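Local structure of AceL NrdHF-1-1 Intein (Metagenome, 6ZGQ) at residues A[68-73]-A[87-92]; A[6-11]-A[72-77]. The protein probably carries out protein splicing as a naturally split class 3 intein, held here as a linked variant made unable to splice. One frame throughout, in Å; residues are numbered along the deposited sequence. Where two conformers were deposited one is given.

Contact 1: residues A[68-73]-A[87-92]; sequences QKVSPN and CLAKDF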
loop_
_atom_site.group_PDB
_atom_site.type_symbol
_atom_site.label_atom_id
_atom_site.label_comp_id
_atom_site.label_asym_id
_atom_site.label_seq_id
_atom_site.Cartn_x
_atom_site.Cartn_y
_atom_site.Cartn_z
ATOM N N GLN A 68 5.075 -3.763 3.634
ATOM C CA GLN A 68 4.076 -2.741 3.988
ATOM C C GLN A 68 3.852 -2.769 5.512
ATOM O O GLN A 68 3.803 -3.855 6.108
ATOM C CB GLN A 68 2.772 -2.963 3.208
ATOM C CG GLN A 68 2.969 -2.809 1.703
ATOM C CD GLN A 68 1.685 -2.769 0.906
ATOM O OE1 GLN A 68 0.579 -2.839 1.448
ATOM N NE2 GLN A 68 1.832 -2.652 -0.408
ATOM N N LYS A 69 3.787 -1.574 6.110
ATOM C CA LYS A 69 3.515 -1.368 7.535
ATOM C C LYS A 69 2.231 -0.526 7.601
ATOM O O LYS A 69 2.242 0.656 7.235
ATOM C CB LYS A 69 4.724 -0.692 8.207
ATOM C CG LYS A 69 5.997 -1.537 8.138
ATOM C CD LYS A 69 7.183 -0.890 8.837
ATOM C CE LYS A 69 8.485 -1.619 8.540
ATOM N NZ LYS A 69 9.089 -1.178 7.252
ATOM N N VAL A 70 1.132 -1.165 8.008
ATOM C CA VAL A 70 -0.219 -0.624 7.839
ATOM C C VAL A 70 -1.026 -0.746 9.148
ATOM O O VAL A 70 -0.663 -1.548 10.026
ATOM C CB VAL A 70 -0.918 -1.346 6.655
ATOM C CG1 VAL A 70 -0.007 -1.381 5.430
ATOM C CG2 VAL A 70 -1.331 -2.767 7.025
ATOM N N SER A 71 -2.087 0.060 9.269
ATOM C CA SER A 71 -3.041 -0.021 10.388
ATOM C C SER A 71 -3.900 -1.283 10.248
ATOM O O SER A 71 -4.012 -1.831 9.157
ATOM C CB SER A 71 -3.929 1.225 10.422
ATOM O OG SER A 71 -3.141 2.397 10.516
ATOM N N PRO A 72 -4.509 -1.760 11.351
ATOM C CA PRO A 72 -5.368 -2.951 11.298
ATOM C C PRO A 72 -6.438 -2.965 10.187
ATOM O O PRO A 72 -6.646 -4.020 9.584
ATOM C CB PRO A 72 -6.035 -2.961 12.675
ATOM C CG PRO A 72 -5.035 -2.301 13.568
ATOM C CD PRO A 72 -4.392 -1.234 12.724
ATOM N N ASN A 73 -7.067 -1.811 9.921
ATOM C CA ASN A 73 -8.193 -1.696 8.968
ATOM C C ASN A 73 -7.759 -1.111 7.626
ATOM O O ASN A 73 -8.622 -0.727 6.834
ATOM C CB ASN A 73 -9.344 -0.850 9.537
ATOM C CG ASN A 73 -9.919 -1.432 10.809
ATOM O OD1 ASN A 73 -10.137 -2.638 10.907
ATOM N ND2 ASN A 73 -10.168 -0.583 11.788
ATOM N N CYS A 87 -8.886 -6.620 1.064
ATOM C CA CYS A 87 -9.137 -7.230 2.387
ATOM C C CYS A 87 -8.460 -6.357 3.451
ATOM O O CYS A 87 -7.343 -5.881 3.208
ATOM C CB CYS A 87 -8.561 -8.650 2.446
ATOM S SG CYS A 87 -8.944 -9.573 3.954
ATOM N N LEU A 88 -9.129 -6.133 4.591
ATOM C CA LEU A 88 -8.534 -5.408 5.721
ATOM C C LEU A 88 -7.319 -6.204 6.215
ATOM O O LEU A 88 -7.371 -7.438 6.219
ATOM C CB LEU A 88 -9.577 -5.225 6.826
ATOM C CG LEU A 88 -10.854 -4.466 6.435
ATOM C CD1 LEU A 88 -11.661 -4.113 7.676
ATOM C CD2 LEU A 88 -10.527 -3.210 5.647
ATOM N N ALA A 89 -6.241 -5.493 6.565
ATOM C CA ALA A 89 -4.965 -6.074 7.014
ATOM C C ALA A 89 -5.167 -7.111 8.127
ATOM O O ALA A 89 -4.618 -8.209 8.043
ATOM C CB ALA A 89 -4.025 -4.966 7.470
ATOM N N LYS A 90 -5.970 -6.772 9.141
ATOM C CA LYS A 90 -6.232 -7.665 10.282
ATOM C C LYS A 90 -6.973 -8.953 9.876
ATOM O O LYS A 90 -6.909 -9.940 10.620
ATOM C CB LYS A 90 -7.019 -6.929 11.379
ATOM C CG LYS A 90 -8.446 -6.555 11.000
ATOM C CD LYS A 90 -9.120 -5.730 12.079
ATOM C CE LYS A 90 -10.620 -5.636 11.857
ATOM N NZ LYS A 90 -11.189 -4.433 12.516
ATOM N N ASP A 91 -7.661 -8.932 8.723
ATOM C CA ASP A 91 -8.466 -10.063 8.227
ATOM C C ASP A 91 -7.717 -10.918 7.196
ATOM O O ASP A 91 -8.153 -12.040 6.939
ATOM C CB ASP A 91 -9.795 -9.569 7.624
ATOM C CG ASP A 91 -10.703 -8.935 8.660
ATOM O OD1 ASP A 91 -10.768 -9.464 9.788
ATOM O OD2 ASP A 91 -11.330 -7.904 8.351
ATOM N N PHE A 92 -6.611 -10.410 6.631
ATOM C CA PHE A 92 -5.926 -11.076 5.504
ATOM C C PHE A 92 -5.366 -12.432 5.934
ATOM O O PHE A 92 -4.607 -12.513 6.908
ATOM C CB PHE A 92 -4.807 -10.216 4.891
ATOM C CG PHE A 92 -4.178 -10.842 3.669
ATOM C CD1 PHE A 92 -4.779 -10.732 2.420
ATOM C CD2 PHE A 92 -3.006 -11.575 3.772
ATOM C CE1 PHE A 92 -4.215 -11.323 1.303
ATOM C CE2 PHE A 92 -2.441 -12.171 2.659
ATOM C CZ PHE A 92 -3.047 -12.046 1.421
#
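Pro72 and Asn73 meet Lys90 and Leu88 at one side of the all-beta HINT fold expected of an intein, where the loop leaving strand 66-70 runs against the turn that follows strand 83-88. The backbone fixes the spacing first: Lys90 N donates to Pro72 O over 2.9 Å, with an N-H...O angle of 156°. The first carbons of the Lys90 side chain lie against the same carbonyl. Its CB lies 3.4 Å from Pro72 O, and CG, set between the backbone N and the carbonyl carbon (chi1 68°), packs on that oxygen too. From CG the chain stays extended. Lys90 CD comes 3.5 Å from Asn73 OD1, CE runs nearer, and NZ donates to that oxygen at 2.6 Å, in the amide plane and on a lone pair. Because Asn73 ND2 is held by Asp5, both ends of this amide have a partner and its flip is defined. Beside the polar pair, Leu88 CD2 lies 3.3 Å from Asn73 O. Deeper in, where Met76 also touches both residues, the buried part of the contact is methyl against methyl: Val70 CG2 meets Ala89 CB at 3.5 Å.

Contact 2: residues A[6-11]-A[72-77]; sequences EALLVG and PNHRMI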
loop_
_atom_site.group_PDB
_atom_site.type_symbol
_atom_site.label_atom_id
_atom_site.label_comp_id
_atom_site.label_asym_id
_atom_site.label_seq_id
_atom_site.Cartn_x
_atom_site.Cartn_y
_atom_site.Cartn_z
ATOM N N GLU A 6 -7.349 3.203 8.681
ATOM C CA GLU A 6 -7.117 2.555 7.370
ATOM C C GLU A 6 -5.812 3.102 6.740
ATOM O O GLU A 6 -5.719 3.250 5.513
ATOM C CB GLU A 6 -8.329 2.817 6.457
ATOM C CG GLU A 6 -8.534 1.797 5.348
ATOM C CD GLU A 6 -9.963 1.761 4.834
ATOM O OE1 GLU A 6 -10.367 2.722 4.146
ATOM O OE2 GLU A 6 -10.682 0.774 5.118
ATOM N N ALA A 7 -4.809 3.342 7.591
ATOM C CA ALA A 7 -3.667 4.227 7.316
ATOM C C ALA A 7 -2.343 3.456 7.203
ATOM O O ALA A 7 -2.295 2.271 7.563
ATOM C CB ALA A 7 -3.595 5.262 8.429
ATOM N N LEU A 8 -1.304 4.135 6.694
ATOM C CA LEU A 8 0.060 3.591 6.526
ATOM C C LEU A 8 1.006 4.292 7.501
ATOM O O LEU A 8 0.845 5.501 7.705
ATOM C CB LEU A 8 0.547 3.842 5.093
ATOM C CG LEU A 8 -0.337 3.260 3.995
ATOM C CD1 LEU A 8 -0.031 3.900 2.651
ATOM C CD2 LEU A 8 -0.155 1.754 3.919
ATOM N N LEU A 9 1.982 3.553 8.052
ATOM C CA LEU A 9 2.954 4.082 9.030
ATOM C C LEU A 9 3.634 5.317 8.454
ATOM O O LEU A 9 3.959 5.323 7.258
ATOM C CB LEU A 9 4.017 3.029 9.369
ATOM C CG LEU A 9 5.019 3.437 10.450
ATOM C CD1 LEU A 9 4.299 3.682 11.764
ATOM C CD2 LEU A 9 6.093 2.379 10.619
ATOM N N VAL A 10 3.839 6.345 9.287
ATOM C CA VAL A 10 4.554 7.571 8.880
ATOM C C VAL A 10 5.886 7.167 8.235
ATOM O O VAL A 10 6.492 6.160 8.650
ATOM C CB VAL A 10 4.773 8.555 10.067
ATOM C CG1 VAL A 10 5.629 7.942 11.171
ATOM C CG2 VAL A 10 5.373 9.873 9.593
ATOM N N GLY A 11 6.288 7.907 7.196
ATOM C CA GLY A 11 7.566 7.703 6.525
ATOM C C GLY A 11 7.505 6.677 5.413
ATOM O O GLY A 11 8.490 6.507 4.699
ATOM N N PRO A 72 -4.509 -1.760 11.351
ATOM C CA PRO A 72 -5.368 -2.951 11.298
ATOM C C PRO A 72 -6.438 -2.965 10.187
ATOM O O PRO A 72 -6.646 -4.020 9.584
ATOM C CB PRO A 72 -6.035 -2.961 12.675
ATOM C CG PRO A 72 -5.035 -2.301 13.568
ATOM C CD PRO A 72 -4.392 -1.234 12.724
ATOM N N ASN A 73 -7.067 -1.811 9.921
ATOM C CA ASN A 73 -8.193 -1.696 8.968
ATOM C C ASN A 73 -7.759 -1.111 7.626
ATOM O O ASN A 73 -8.622 -0.727 6.834
ATOM C CB ASN A 73 -9.344 -0.850 9.537
ATOM C CG ASN A 73 -9.919 -1.432 10.809
ATOM O OD1 ASN A 73 -10.137 -2.638 10.907
ATOM N ND2 ASN A 73 -10.168 -0.583 11.788
ATOM N N HIS A 74 -6.446 -1.038 7.385
ATOM C CA HIS A 74 -5.893 -0.654 6.077
ATOM C C HIS A 74 -6.280 -1.703 5.030
ATOM O O HIS A 74 -6.258 -2.903 5.334
ATOM C CB HIS A 74 -4.376 -0.517 6.121
ATOM C CG HIS A 74 -3.803 -0.088 4.817
ATOM N ND1 HIS A 74 -3.977 1.185 4.325
ATOM C CD2 HIS A 74 -3.097 -0.765 3.884
ATOM C CE1 HIS A 74 -3.380 1.281 3.153
ATOM N NE2 HIS A 74 -2.847 0.109 2.856
ATOM N N ARG A 75 -6.638 -1.246 3.826
ATOM C CA ARG A 75 -7.049 -2.125 2.727
ATOM C C ARG A 75 -5.792 -2.699 2.057
ATOM O O ARG A 75 -4.972 -1.934 1.525
ATOM C CB ARG A 75 -7.938 -1.361 1.731
ATOM C CG ARG A 75 -9.305 -0.993 2.304
ATOM C CD ARG A 75 -10.043 0.031 1.458
ATOM N NE ARG A 75 -10.342 -0.475 0.112
ATOM C CZ ARG A 75 -9.753 -0.079 -1.021
ATOM N NH1 ARG A 75 -8.813 0.855 -1.027
ATOM N NH2 ARG A 75 -10.113 -0.624 -2.176
ATOM N N MET A 76 -5.614 -4.022 2.153
ATOM C CA MET A 76 -4.560 -4.740 1.427
ATOM C C MET A 76 -5.128 -5.114 0.063
ATOM O O MET A 76 -6.298 -5.504 -0.013
ATOM C CB MET A 76 -4.110 -5.987 2.192
ATOM C CG MET A 76 -3.531 -5.675 3.564
ATOM S SD MET A 76 -2.148 -4.523 3.471
ATOM C CE MET A 76 -0.890 -5.583 2.759
ATOM N N ILE A 77 -4.314 -4.933 -0.984
ATOM C CA ILE A 77 -4.693 -5.143 -2.387
ATOM C C ILE A 77 -3.894 -6.349 -2.886
ATOM O O ILE A 77 -2.671 -6.398 -2.707
ATOM C CB ILE A 77 -4.409 -3.871 -3.233
ATOM C CG1 ILE A 77 -5.181 -2.660 -2.675
ATOM C CG2 ILE A 77 -4.741 -4.087 -4.706
ATOM C CD1 ILE A 77 -6.695 -2.777 -2.717
#
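His74 and Glu6 are joined by the hydrogen bond across this contact: ND1 donates to Glu6 O over 3.0 Å, nearly straight at 170°. The oxygen lies close to the imidazole plane, while ND1 stands above the plane of the Glu6 carbonyl, 63° out of it. His74 CG stands anti to the backbone N (chi1 -178°), and the imidazole beyond it lies against Leu8. There a CH-pi contact forms, Leu8 CD2 sitting over one face, 3.6 Å from the ring centroid and shifted toward the NE2 and CE1 rim. An alanine at His74 would probably leave Glu6 O without this donor, open a gap under the Leu8 methyl and strip Thr153 of its bond to NE2. Glu6 OE2 comes to 3.1 Å of Asn73 O, two acceptors without a hydrogen bond, and touches Arg75 CG at 3.6 Å; the arginine's charged end turns instead to Glu86 and Ala155 O. His74 closes a Ser-Pro-Asn-His run that resembles the block B T-x-x-H motif of inteins, so a role in splicing is plausible. Around it, strand 8-9 pairs with strand 128-135, strand 75-80 lies between 83-88 and 98-104, and Thr153 comes from strand 150-154.

How the contacts relate
From the N terminus, residues 6-11 wait for the chain to run through strands 13-15 to 66-70; contact 2 then closes a loop of 60 residues at 72-77. Contact 1 closes a much shorter one, 13 residues built largely from the hairpin of strands 75-80 and 83-88. The two loops neither nest nor cross but follow one another, contact 1 beginning on the stretch where contact 2 ends, with Pro72 and Asn73 common to 68-73 and 72-77. Backbone bonds continue on either side of them, Ser71 N to Ala7 O at 2.8 Å and Met76 N to Cys87 O at 2.7 Å. The N-terminal segment, strand 66-70 and the hairpin thus converge on one short loop.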